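Periplasmic binding protein/LacI transcriptional regulator (Burkholderia graminis C4D1M, PDB 5HQJ) probably binds sugars such as D-arabinose in the periplasm and delivers them to an ABC transporter for uptake. Local coordinates at residues Val39-Asp44 with Ala245-Pro250; Thr130-Ala135 with Leu165-Ala170; Met265-Val270 with Thr296-Val301. All coordinates share one frame; numbering follows the deposited sequence.

Interaction 1. Residues Val39-Asp44 with Ala245-Pro250; sequences VPFFDD and AFDDLP. With 64K (alpha-D-arabinopyranose), chain B.
Hydroxyl O3 of the arabinopyranose is gripped by D247, whose carboxylate touches the ring of F41, and by R168. Sugar O3 donates to D247 OD2 at 2.5 Å, a very short bond. The other oxygen, D247 OD1, stands 3.5 Å from F41 CE1, with the ring and carboxylate planes 38° apart, and accepts a hydrogen bond from Q267. With both oxygens engaged, the rotation of the carboxylate is restrained.

F41 supplies a flat floor: sugar C3 lies 3.9 Å above the ring plane, over its centre. The ring reaches the cleft because CG is anti to the backbone N (chi1 174°), and F42 flanks it, presenting its face to F41 CD2, which lies 3.8 Å over the centre of the F42 ring. Farther from the sugar, P40 CB packs on L249 CG at 3.9 Å. D44 OD2 and D248 OD1 approach to 4.4 Å, and the salt bridges of both residues to K311 probably offset their like charges; D248 OD2 is also hydrogen-bonded to Y309 OH.

The chemistry is that of a carbohydrate site: carboxylate and aromatic ring come from facing segments, so the sugar meets both a hydroxyl acceptor and an apolar surface.

Interaction 2. Residues Thr130-Ala135 with Leu165-Ala170; sequences TNNEQA and LNERIA. With 64K (alpha-D-arabinopyranose), chain B.
R168 and N132 meet where the N-terminal ends of helices 132-146 and 163-176 come together beside the sugar cleft of a two-lobed periplasmic binding protein fold. In the first shell, the R168 guanidinium forks across two neighbouring hydroxyls of the arabinopyranose. R168 NH2 donates to sugar O2 at 2.7 Å, nearly straight with 168° at the hydrogen, and R168 NH1 donates to O3 at 2.8 Å. NH1 also donates to the backbone O of V217, and F246 makes a cation-pi contact with the group.

The second shell is N132. Its single oxygen accepts from two nitrogens of the arginine side-on: R168 NE reaches N132 OD1 at 2.8 Å and R168 NH2 reaches it at 2.9 Å. The oxygen lies within 1° of the guanidinium plane, whereas both donors come from the same face of the amide, whose plane is turned 39° from the guanidinium. The arginine, extended from CG to NE, is thus gripped at its edge and its rotation restrained while the NH groups address the sugar.

N132 is itself steadied from its other end: N132 ND2 donates at 2.9 Å to a water, which in turn donates to E167 OE1 at 3.0 Å. Behind these groups the helices press closely enough for backbone contacts, with E133 CA giving a CA-H...O contact to E167 O at 3.4 Å. The carboxylate of E133 turns to a salt bridge with K174. Helix 132-146, which carries N132, is started by an N-cap: N131 OD1 accepts from Q134 N at 3.2 Å, the donor standing above the plane of the amide carbonyl.

Interaction 3. Residues Met265-Val270 with Thr296-Val301; sequences MVQRPV and TGVTVV. With 64K (alpha-D-arabinopyranose), chain B.
An antiparallel ladder joins M265-V266 to T299-V300 and adds 299-301 as an outermost strand of the mixed sheet in one lobe of the periplasmic binding protein fold. V266 and T299 form a hydrogen-bonded pair: V266 N donates to T299 O at 2.9 Å (174° at the hydrogen), and T299 N returns the bond to V266 O at 2.8 Å. M265 and V300 are the next, non-hydrogen-bonded pair. On their face, the selenomethionine SE of M265 lies 3.8 Å from V300 CG2, the two side chains running side by side. On the other face V266 CG2 meets V301 CG2 at 3.6 Å.

Beyond the ladder, Q267 leaves the backbone away from 296-301, and its chain, extended beyond CG, carries the amide to the sugar. There Q267 NE2 donates to sugar O2 at 2.9 Å in a nearly straight bond, while OE1 is held by T130 OG1.

R268 turns to the opposite segment, donating from NH1 at 2.9 Å to a lone pair of T296 O, in the carbonyl plane. At the backbone of R268 a water accepts from R268 N at 3.0 Å and donates to G297 O.

From the N terminus, 39-44 follows the first strand of the parallel sheet and meets 245-250 only after 200 residues, so interaction 1 closes the longest loop. Within it lies the short loop of interaction 2, whose 29 intervening residues include strand 150-156 of the mixed sheet. Interaction 3 opens after both have closed and spans helix 269-284, the chain visiting the parallel sheet at 294-295 before returning to the mixed one. None of the loops cross. Strands 242-246 and 263-266 are sheet neighbours, so backbone bonds of A245 and D247 with M265 couple interactions 1 and 3 directly; A135 of interaction 2 touches both F246 and M265. All three converge on the sugar between the lobes.

Interaction 1. Residues Val39-Asp44 with Ala245-Pro250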
loop_
_atom_site.group_PDB
_atom_site.type_symbol
_atom_site.label_atom_id
_atom_site.label_comp_id
_atom_site.label_asym_id
_atom_site.label_seq_id
_atom_site.Cartn_x
_atom_site.Cartn_y
_atom_site.Cartn_z
ATOM N N VAL A 39 -7.344 -8.323 -0.433
ATOM C CA VAL A 39 -7.010 -7.763 -1.739
ATOM C C VAL A 39 -5.582 -8.181 -2.154
ATOM O O VAL A 39 -4.758 -8.504 -1.310
ATOM C CB VAL A 39 -7.124 -6.229 -1.726
ATOM C CG1 VAL A 39 -8.564 -5.801 -1.556
ATOM C CG2 VAL A 39 -6.302 -5.665 -0.626
ATOM N N PRO A 40 -5.285 -8.157 -3.461
ATOM C CA PRO A 40 -4.131 -8.834 -4.058
ATOM C C PRO A 40 -2.827 -8.460 -3.441
ATOM O O PRO A 40 -2.024 -9.332 -3.203
ATOM C CB PRO A 40 -4.168 -8.400 -5.515
ATOM C CG PRO A 40 -5.606 -8.052 -5.752
ATOM C CD PRO A 40 -6.180 -7.583 -4.480
ATOM N N PHE A 41 -2.605 -7.188 -3.178
ATOM C CA PHE A 41 -1.336 -6.789 -2.582
ATOM C C PHE A 41 -0.927 -7.582 -1.341
ATOM O O PHE A 41 0.266 -7.869 -1.160
ATOM C CB PHE A 41 -1.419 -5.298 -2.247
ATOM C CG PHE A 41 -0.225 -4.753 -1.484
ATOM C CD1 PHE A 41 0.933 -4.338 -2.148
ATOM C CD2 PHE A 41 -0.299 -4.586 -0.112
ATOM C CE1 PHE A 41 2.013 -3.784 -1.441
ATOM C CE2 PHE A 41 0.754 -4.046 0.602
ATOM C CZ PHE A 41 1.923 -3.608 -0.069
ATOM N N PHE A 42 -1.883 -7.907 -0.471
ATOM C CA PHE A 42 -1.536 -8.459 0.835
ATOM C C PHE A 42 -1.169 -9.925 0.837
ATOM O O PHE A 42 -0.719 -10.424 1.870
ATOM C CB PHE A 42 -2.683 -8.215 1.818
ATOM C CG PHE A 42 -2.801 -6.779 2.215
ATOM C CD1 PHE A 42 -1.968 -6.265 3.164
ATOM C CD2 PHE A 42 -3.701 -5.950 1.588
ATOM C CE1 PHE A 42 -2.055 -4.902 3.532
ATOM C CE2 PHE A 42 -3.845 -4.596 1.953
ATOM C CZ PHE A 42 -2.997 -4.064 2.904
ATOM N N ASP A 43 -1.413 -10.611 -0.281
ATOM C CA ASP A 43 -0.975 -11.998 -0.418
ATOM C C ASP A 43 0.517 -12.062 -0.145
ATOM O O ASP A 43 0.990 -12.982 0.515
ATOM C CB ASP A 43 -1.306 -12.552 -1.811
ATOM C CG ASP A 43 -2.769 -12.995 -1.944
ATOM O OD1 ASP A 43 -3.580 -12.814 -0.998
ATOM O OD2 ASP A 43 -3.111 -13.526 -3.032
ATOM N N ASP A 44 1.280 -11.084 -0.614
ATOM C CA ASP A 44 2.729 -11.095 -0.375
ATOM C C ASP A 44 3.051 -10.891 1.106
ATOM O O ASP A 44 4.013 -11.454 1.625
ATOM C CB ASP A 44 3.445 -10.003 -1.175
ATOM C CG ASP A 44 3.803 -10.413 -2.620
ATOM O OD1 ASP A 44 3.971 -11.617 -2.901
ATOM O OD2 ASP A 44 3.944 -9.491 -3.468
ATOM N N ALA A 245 2.245 3.821 -11.927
ATOM C CA ALA A 245 1.321 3.076 -11.111
ATOM C C ALA A 245 2.059 2.513 -9.915
ATOM O O ALA A 245 3.261 2.565 -9.875
ATOM C CB ALA A 245 0.666 1.951 -11.919
ATOM N N PHE A 246 1.295 1.999 -8.967
ATOM C CA PHE A 246 1.806 1.394 -7.742
ATOM C C PHE A 246 1.600 -0.117 -7.731
ATOM O O PHE A 246 0.589 -0.646 -8.223
ATOM C CB PHE A 246 1.120 2.030 -6.521
ATOM C CG PHE A 246 2.063 2.682 -5.554
ATOM C CD1 PHE A 246 2.515 1.998 -4.450
ATOM C CD2 PHE A 246 2.514 3.979 -5.742
ATOM C CE1 PHE A 246 3.394 2.598 -3.571
ATOM C CE2 PHE A 246 3.382 4.581 -4.846
ATOM C CZ PHE A 246 3.821 3.886 -3.774
ATOM N N ASP A 247 2.611 -0.794 -7.185
ATOM C CA ASP A 247 2.616 -2.233 -6.883
ATOM C C ASP A 247 2.832 -3.044 -8.151
ATOM O O ASP A 247 2.981 -2.484 -9.243
ATOM C CB ASP A 247 1.348 -2.622 -6.145
ATOM C CG ASP A 247 1.160 -1.830 -4.848
ATOM O OD1 ASP A 247 2.170 -1.541 -4.134
ATOM O OD2 ASP A 247 0.013 -1.453 -4.523
ATOM N N ASP A 248 2.975 -4.354 -7.995
ATOM C CA ASP A 248 3.397 -5.210 -9.114
ATOM C C ASP A 248 2.436 -6.374 -9.318
ATOM O O ASP A 248 2.858 -7.467 -9.687
ATOM C CB ASP A 248 4.832 -5.753 -8.909
ATOM C CG ASP A 248 4.893 -6.907 -7.914
ATOM O OD1 ASP A 248 4.078 -6.871 -6.973
ATOM O OD2 ASP A 248 5.746 -7.817 -8.068
ATOM N N LEU A 249 1.149 -6.121 -9.091
ATOM C CA LEU A 249 0.079 -7.054 -9.481
ATOM C C LEU A 249 0.249 -7.532 -10.910
ATOM O O LEU A 249 0.661 -6.751 -11.756
ATOM C CB LEU A 249 -1.279 -6.380 -9.394
ATOM C CG LEU A 249 -2.080 -6.375 -8.111
ATOM C CD1 LEU A 249 -1.299 -5.713 -6.995
ATOM C CD2 LEU A 249 -3.385 -5.648 -8.428
ATOM N N PRO A 250 -0.085 -8.813 -11.203
ATOM C CA PRO A 250 0.188 -9.318 -12.558
ATOM C C PRO A 250 -0.367 -8.444 -13.698
ATOM O O PRO A 250 0.268 -8.244 -14.711
ATOM C CB PRO A 250 -0.484 -10.693 -12.541
ATOM C CG PRO A 250 -0.369 -11.126 -11.107
ATOM C CD PRO A 250 -0.571 -9.873 -10.302
HETATM O O2 64K B . 0.339 0.002 0.161
HETATM C C2 64K B . -1.013 -0.113 -0.398
HETATM C C3 64K B . -0.889 -0.779 -1.731
HETATM O O3 64K B . -0.378 0.152 -2.658
HETATM C C4 64K B . -2.241 -1.223 -2.278
HETATM O O4 64K B . -3.073 -0.103 -2.632
HETATM C C5 64K B . -2.954 -2.000 -1.266
HETATM O O5 64K B . -3.202 -1.155 -0.116
HETATM C C1 64K B . -1.875 -0.932 0.521
HETATM O O1 64K B . -2.066 -0.227 1.686
#

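Interaction 2. Residues Thr130-Ala135 with Leu165-Ala170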
loop_
_atom_site.group_PDB
_atom_site.type_symbol
_atom_site.label_atom_id
_atom_site.label_comp_id
_atom_site.label_asym_id
_atom_site.label_seq_id
_atom_site.Cartn_x
_atom_site.Cartn_y
_atom_site.Cartn_z
ATOM N N THR A 130 6.621 1.528 3.701
ATOM C CA THR A 130 7.114 2.511 2.752
ATOM C C THR A 130 7.084 3.898 3.370
ATOM O O THR A 130 6.252 4.201 4.233
ATOM C CB THR A 130 6.245 2.472 1.472
ATOM O OG1 THR A 130 6.336 1.149 0.972
ATOM C CG2 THR A 130 6.706 3.445 0.450
ATOM N N ASN A 131 8.017 4.741 2.918
ATOM C CA ASN A 131 7.943 6.178 3.177
ATOM C C ASN A 131 7.054 6.739 2.106
ATOM O O ASN A 131 7.491 6.971 0.988
ATOM C CB ASN A 131 9.314 6.842 3.136
ATOM C CG ASN A 131 9.254 8.326 3.461
ATOM O OD1 ASN A 131 8.188 8.960 3.388
ATOM N ND2 ASN A 131 10.401 8.889 3.826
ATOM N N ASN A 132 5.789 6.872 2.435
ATOM C CA ASN A 132 4.796 7.036 1.380
ATOM C C ASN A 132 4.800 8.426 0.799
ATOM O O ASN A 132 4.653 8.582 -0.409
ATOM C CB ASN A 132 3.443 6.640 1.910
ATOM C CG ASN A 132 3.308 5.149 2.016
ATOM O OD1 ASN A 132 3.200 4.447 1.005
ATOM N ND2 ASN A 132 3.325 4.640 3.241
ATOM N N GLU A 133 5.069 9.441 1.608
ATOM C CA GLU A 133 5.188 10.771 1.016
ATOM C C GLU A 133 6.408 10.787 0.086
ATOM O O GLU A 133 6.325 11.304 -1.025
ATOM C CB GLU A 133 5.281 11.879 2.073
ATOM C CG GLU A 133 5.269 13.266 1.438
ATOM C CD GLU A 133 4.987 14.386 2.421
ATOM O OE1 GLU A 133 4.415 14.117 3.499
ATOM O OE2 GLU A 133 5.331 15.544 2.105
ATOM N N GLN A 134 7.541 10.196 0.488
ATOM C CA GLN A 134 8.709 10.183 -0.388
ATOM C C GLN A 134 8.427 9.399 -1.675
ATOM O O GLN A 134 8.915 9.751 -2.749
ATOM C CB GLN A 134 9.966 9.589 0.324
ATOM C CG GLN A 134 11.205 9.510 -0.563
ATOM C CD GLN A 134 11.621 10.862 -1.116
ATOM O OE1 GLN A 134 11.646 11.072 -2.330
ATOM N NE2 GLN A 134 11.962 11.783 -0.226
ATOM N N ALA A 135 7.659 8.320 -1.582
ATOM C CA ALA A 135 7.327 7.612 -2.811
ATOM C C ALA A 135 6.538 8.533 -3.778
ATOM O O ALA A 135 6.727 8.499 -4.990
ATOM C CB ALA A 135 6.527 6.369 -2.503
ATOM N N LEU A 165 -2.043 6.242 1.352
ATOM C CA LEU A 165 -2.458 6.703 0.036
ATOM C C LEU A 165 -2.500 8.200 0.027
ATOM O O LEU A 165 -2.026 8.825 -0.899
ATOM C CB LEU A 165 -3.818 6.148 -0.343
ATOM C CG LEU A 165 -3.906 4.644 -0.472
ATOM C CD1 LEU A 165 -5.234 4.302 -1.085
ATOM C CD2 LEU A 165 -2.733 4.040 -1.278
ATOM N N ASN A 166 -3.010 8.796 1.100
ATOM C CA ASN A 166 -3.053 10.251 1.137
ATOM C C ASN A 166 -1.667 10.887 1.229
ATOM O O ASN A 166 -1.437 11.932 0.654
ATOM C CB ASN A 166 -3.934 10.745 2.292
ATOM C CG ASN A 166 -5.385 10.448 2.060
ATOM O OD1 ASN A 166 -5.822 10.274 0.921
ATOM N ND2 ASN A 166 -6.152 10.410 3.123
ATOM N N GLU A 167 -0.727 10.234 1.906
ATOM C CA GLU A 167 0.637 10.682 1.891
ATOM C C GLU A 167 1.255 10.617 0.501
ATOM O O GLU A 167 1.991 11.505 0.122
ATOM C CB GLU A 167 1.443 9.851 2.883
ATOM C CG GLU A 167 1.061 10.233 4.312
ATOM C CD GLU A 167 1.648 9.314 5.366
ATOM O OE1 GLU A 167 1.996 8.175 5.022
ATOM O OE2 GLU A 167 1.754 9.724 6.539
ATOM N N ARG A 168 0.971 9.555 -0.236
ATOM C CA ARG A 168 1.459 9.420 -1.591
ATOM C C ARG A 168 0.960 10.598 -2.415
ATOM O O ARG A 168 1.690 11.216 -3.188
ATOM C CB ARG A 168 0.976 8.108 -2.240
ATOM C CG ARG A 168 1.620 6.897 -1.588
ATOM C CD ARG A 168 1.015 5.572 -2.081
ATOM N NE ARG A 168 1.446 4.529 -1.169
ATOM C CZ ARG A 168 0.980 3.296 -1.132
ATOM N NH1 ARG A 168 0.076 2.871 -2.020
ATOM N NH2 ARG A 168 1.461 2.433 -0.228
ATOM N N ILE A 169 -0.323 10.878 -2.291
ATOM C CA ILE A 169 -0.877 12.032 -3.011
ATOM C C ILE A 169 -0.213 13.372 -2.619
ATOM O O ILE A 169 0.133 14.245 -3.466
ATOM C CB ILE A 169 -2.412 12.141 -2.783
ATOM C CG1 ILE A 169 -3.131 10.901 -3.319
ATOM C CG2 ILE A 169 -3.017 13.411 -3.437
ATOM C CD1 ILE A 169 -4.592 10.794 -2.864
ATOM N N ALA A 170 -0.029 13.576 -1.326
ATOM C CA ALA A 170 0.653 14.787 -0.856
ATOM C C ALA A 170 2.078 14.897 -1.396
ATOM O O ALA A 170 2.497 15.982 -1.792
ATOM C CB ALA A 170 0.616 14.821 0.637
HETATM O O2 64K B . 0.339 0.002 0.161
HETATM C C2 64K B . -1.013 -0.113 -0.398
HETATM C C3 64K B . -0.889 -0.779 -1.731
HETATM O O3 64K B . -0.378 0.152 -2.658
HETATM C C4 64K B . -2.241 -1.223 -2.278
HETATM O O4 64K B . -3.073 -0.103 -2.632
HETATM C C5 64K B . -2.954 -2.000 -1.266
HETATM O O5 64K B . -3.202 -1.155 -0.116
HETATM C C1 64K B . -1.875 -0.932 0.521
HETATM O O1 64K B . -2.066 -0.227 1.686
HETATM O O HOH W 1 4.198 6.273 5.516
#

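Interaction 3. Residues Met265-Val270 with Thr296-Val301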
loop_
_atom_site.group_PDB
_atom_site.type_symbol
_atom_site.label_atom_id
_atom_site.label_comp_id
_atom_site.label_asym_id
_atom_site.label_seq_id
_atom_site.Cartn_x
_atom_site.Cartn_y
_atom_site.Cartn_z
HETATM N N MSE A 265 5.926 1.747 -9.074
HETATM C CA MSE A 265 6.591 1.825 -7.778
HETATM C C MSE A 265 6.292 0.535 -7.029
HETATM O O MSE A 265 5.118 0.299 -6.723
HETATM C CB MSE A 265 6.114 3.044 -6.970
HETATM C CG MSE A 265 6.240 4.370 -7.690
HETATM SE SE MSE A 265 8.114 4.873 -7.799
HETATM C CE MSE A 265 8.423 5.421 -5.960
ATOM N N VAL A 266 7.327 -0.279 -6.749
ATOM C CA VAL A 266 7.151 -1.558 -6.093
ATOM C C VAL A 266 7.659 -1.442 -4.677
ATOM O O VAL A 266 8.815 -1.133 -4.470
ATOM C CB VAL A 266 7.843 -2.687 -6.837
ATOM C CG1 VAL A 266 7.520 -4.029 -6.163
ATOM C CG2 VAL A 266 7.405 -2.687 -8.313
ATOM N N GLN A 267 6.773 -1.670 -3.718
ATOM C CA GLN A 267 7.098 -1.654 -2.301
ATOM C C GLN A 267 7.754 -3.012 -1.973
ATOM O O GLN A 267 8.066 -3.755 -2.889
ATOM C CB GLN A 267 5.840 -1.404 -1.469
ATOM C CG GLN A 267 5.008 -0.222 -1.906
ATOM C CD GLN A 267 3.836 -0.085 -0.992
ATOM O OE1 GLN A 267 3.988 0.238 0.174
ATOM N NE2 GLN A 267 2.633 -0.352 -1.518
ATOM N N ARG A 268 7.990 -3.301 -0.695
ATOM C CA ARG A 268 8.510 -4.585 -0.266
ATOM C C ARG A 268 7.525 -5.283 0.692
ATOM O O ARG A 268 7.769 -5.393 1.869
ATOM C CB ARG A 268 9.911 -4.398 0.373
ATOM C CG ARG A 268 10.983 -3.919 -0.607
ATOM C CD ARG A 268 12.384 -4.238 -0.171
ATOM N NE ARG A 268 13.301 -4.013 -1.282
ATOM C CZ ARG A 268 13.805 -2.829 -1.603
ATOM N NH1 ARG A 268 13.499 -1.764 -0.886
ATOM N NH2 ARG A 268 14.617 -2.722 -2.635
ATOM N N PRO A 269 6.364 -5.738 0.169
ATOM C CA PRO A 269 5.316 -6.327 1.024
ATOM C C PRO A 269 5.743 -7.648 1.706
ATOM O O PRO A 269 5.348 -7.943 2.831
ATOM C CB PRO A 269 4.140 -6.529 0.036
ATOM C CG PRO A 269 4.754 -6.537 -1.339
ATOM C CD PRO A 269 5.924 -5.580 -1.227
ATOM N N VAL A 270 6.538 -8.464 1.008
ATOM C CA VAL A 270 7.022 -9.718 1.571
ATOM C C VAL A 270 7.880 -9.395 2.790
ATOM O O VAL A 270 7.719 -9.989 3.848
ATOM C CB VAL A 270 7.851 -10.547 0.545
ATOM C CG1 VAL A 270 8.232 -11.858 1.160
ATOM C CG2 VAL A 270 7.056 -10.799 -0.669
ATOM N N THR A 296 10.986 0.213 4.608
ATOM C CA THR A 296 11.277 -0.974 3.811
ATOM C C THR A 296 11.644 -0.653 2.339
ATOM O O THR A 296 12.114 -1.545 1.608
ATOM C CB THR A 296 10.096 -2.002 3.864
ATOM O OG1 THR A 296 8.839 -1.352 3.646
ATOM C CG2 THR A 296 10.069 -2.696 5.227
ATOM N N GLY A 297 11.449 0.602 1.912
ATOM C CA GLY A 297 11.946 1.062 0.640
ATOM C C GLY A 297 11.041 0.704 -0.519
ATOM O O GLY A 297 10.103 -0.095 -0.385
ATOM N N VAL A 298 11.337 1.268 -1.686
ATOM C CA VAL A 298 10.469 1.134 -2.855
ATOM C C VAL A 298 11.344 1.252 -4.108
ATOM O O VAL A 298 12.228 2.108 -4.143
ATOM C CB VAL A 298 9.337 2.216 -2.837
ATOM C CG1 VAL A 298 9.885 3.627 -3.100
ATOM C CG2 VAL A 298 8.232 1.904 -3.845
ATOM N N THR A 299 11.118 0.367 -5.091
ATOM C CA THR A 299 11.931 0.254 -6.293
ATOM C C THR A 299 11.144 0.887 -7.457
ATOM O O THR A 299 9.976 0.549 -7.669
ATOM C CB THR A 299 12.292 -1.216 -6.645
ATOM O OG1 THR A 299 12.891 -1.869 -5.518
ATOM C CG2 THR A 299 13.253 -1.260 -7.828
ATOM N N VAL A 300 11.770 1.823 -8.164
ATOM C CA VAL A 300 11.208 2.357 -9.407
ATOM C C VAL A 300 11.432 1.321 -10.518
ATOM O O VAL A 300 12.587 1.014 -10.877
ATOM C CB VAL A 300 11.869 3.699 -9.823
ATOM C CG1 VAL A 300 11.261 4.230 -11.135
ATOM C CG2 VAL A 300 11.778 4.742 -8.685
ATOM N N VAL A 301 10.345 0.765 -11.059
ATOM C CA VAL A 301 10.440 -0.333 -12.020
ATOM C C VAL A 301 9.858 0.096 -13.340
ATOM O O VAL A 301 8.744 0.635 -13.413
ATOM C CB VAL A 301 9.729 -1.582 -11.515
ATOM C CG1 VAL A 301 9.739 -2.688 -12.582
ATOM C CG2 VAL A 301 10.434 -2.088 -10.230
HETATM O O2 64K B . 0.339 0.002 0.161
HETATM C C2 64K B . -1.013 -0.113 -0.398
HETATM C C3 64K B . -0.889 -0.779 -1.731
HETATM O O3 64K B . -0.378 0.152 -2.658
HETATM C C4 64K B . -2.241 -1.223 -2.278
HETATM O O4 64K B . -3.073 -0.103 -2.632
HETATM C C5 64K B . -2.954 -2.000 -1.266
HETATM O O5 64K B . -3.202 -1.155 -0.116
HETATM C C1 64K B . -1.875 -0.932 0.521
HETATM O O1 64K B . -2.066 -0.227 1.686
HETATM O O HOH W 2 10.999 -3.152 -4.320
HETATM O O HOH W 3 8.225 -0.870 1.113
HETATM O O HOH W 4 15.197 -0.425 -4.368
#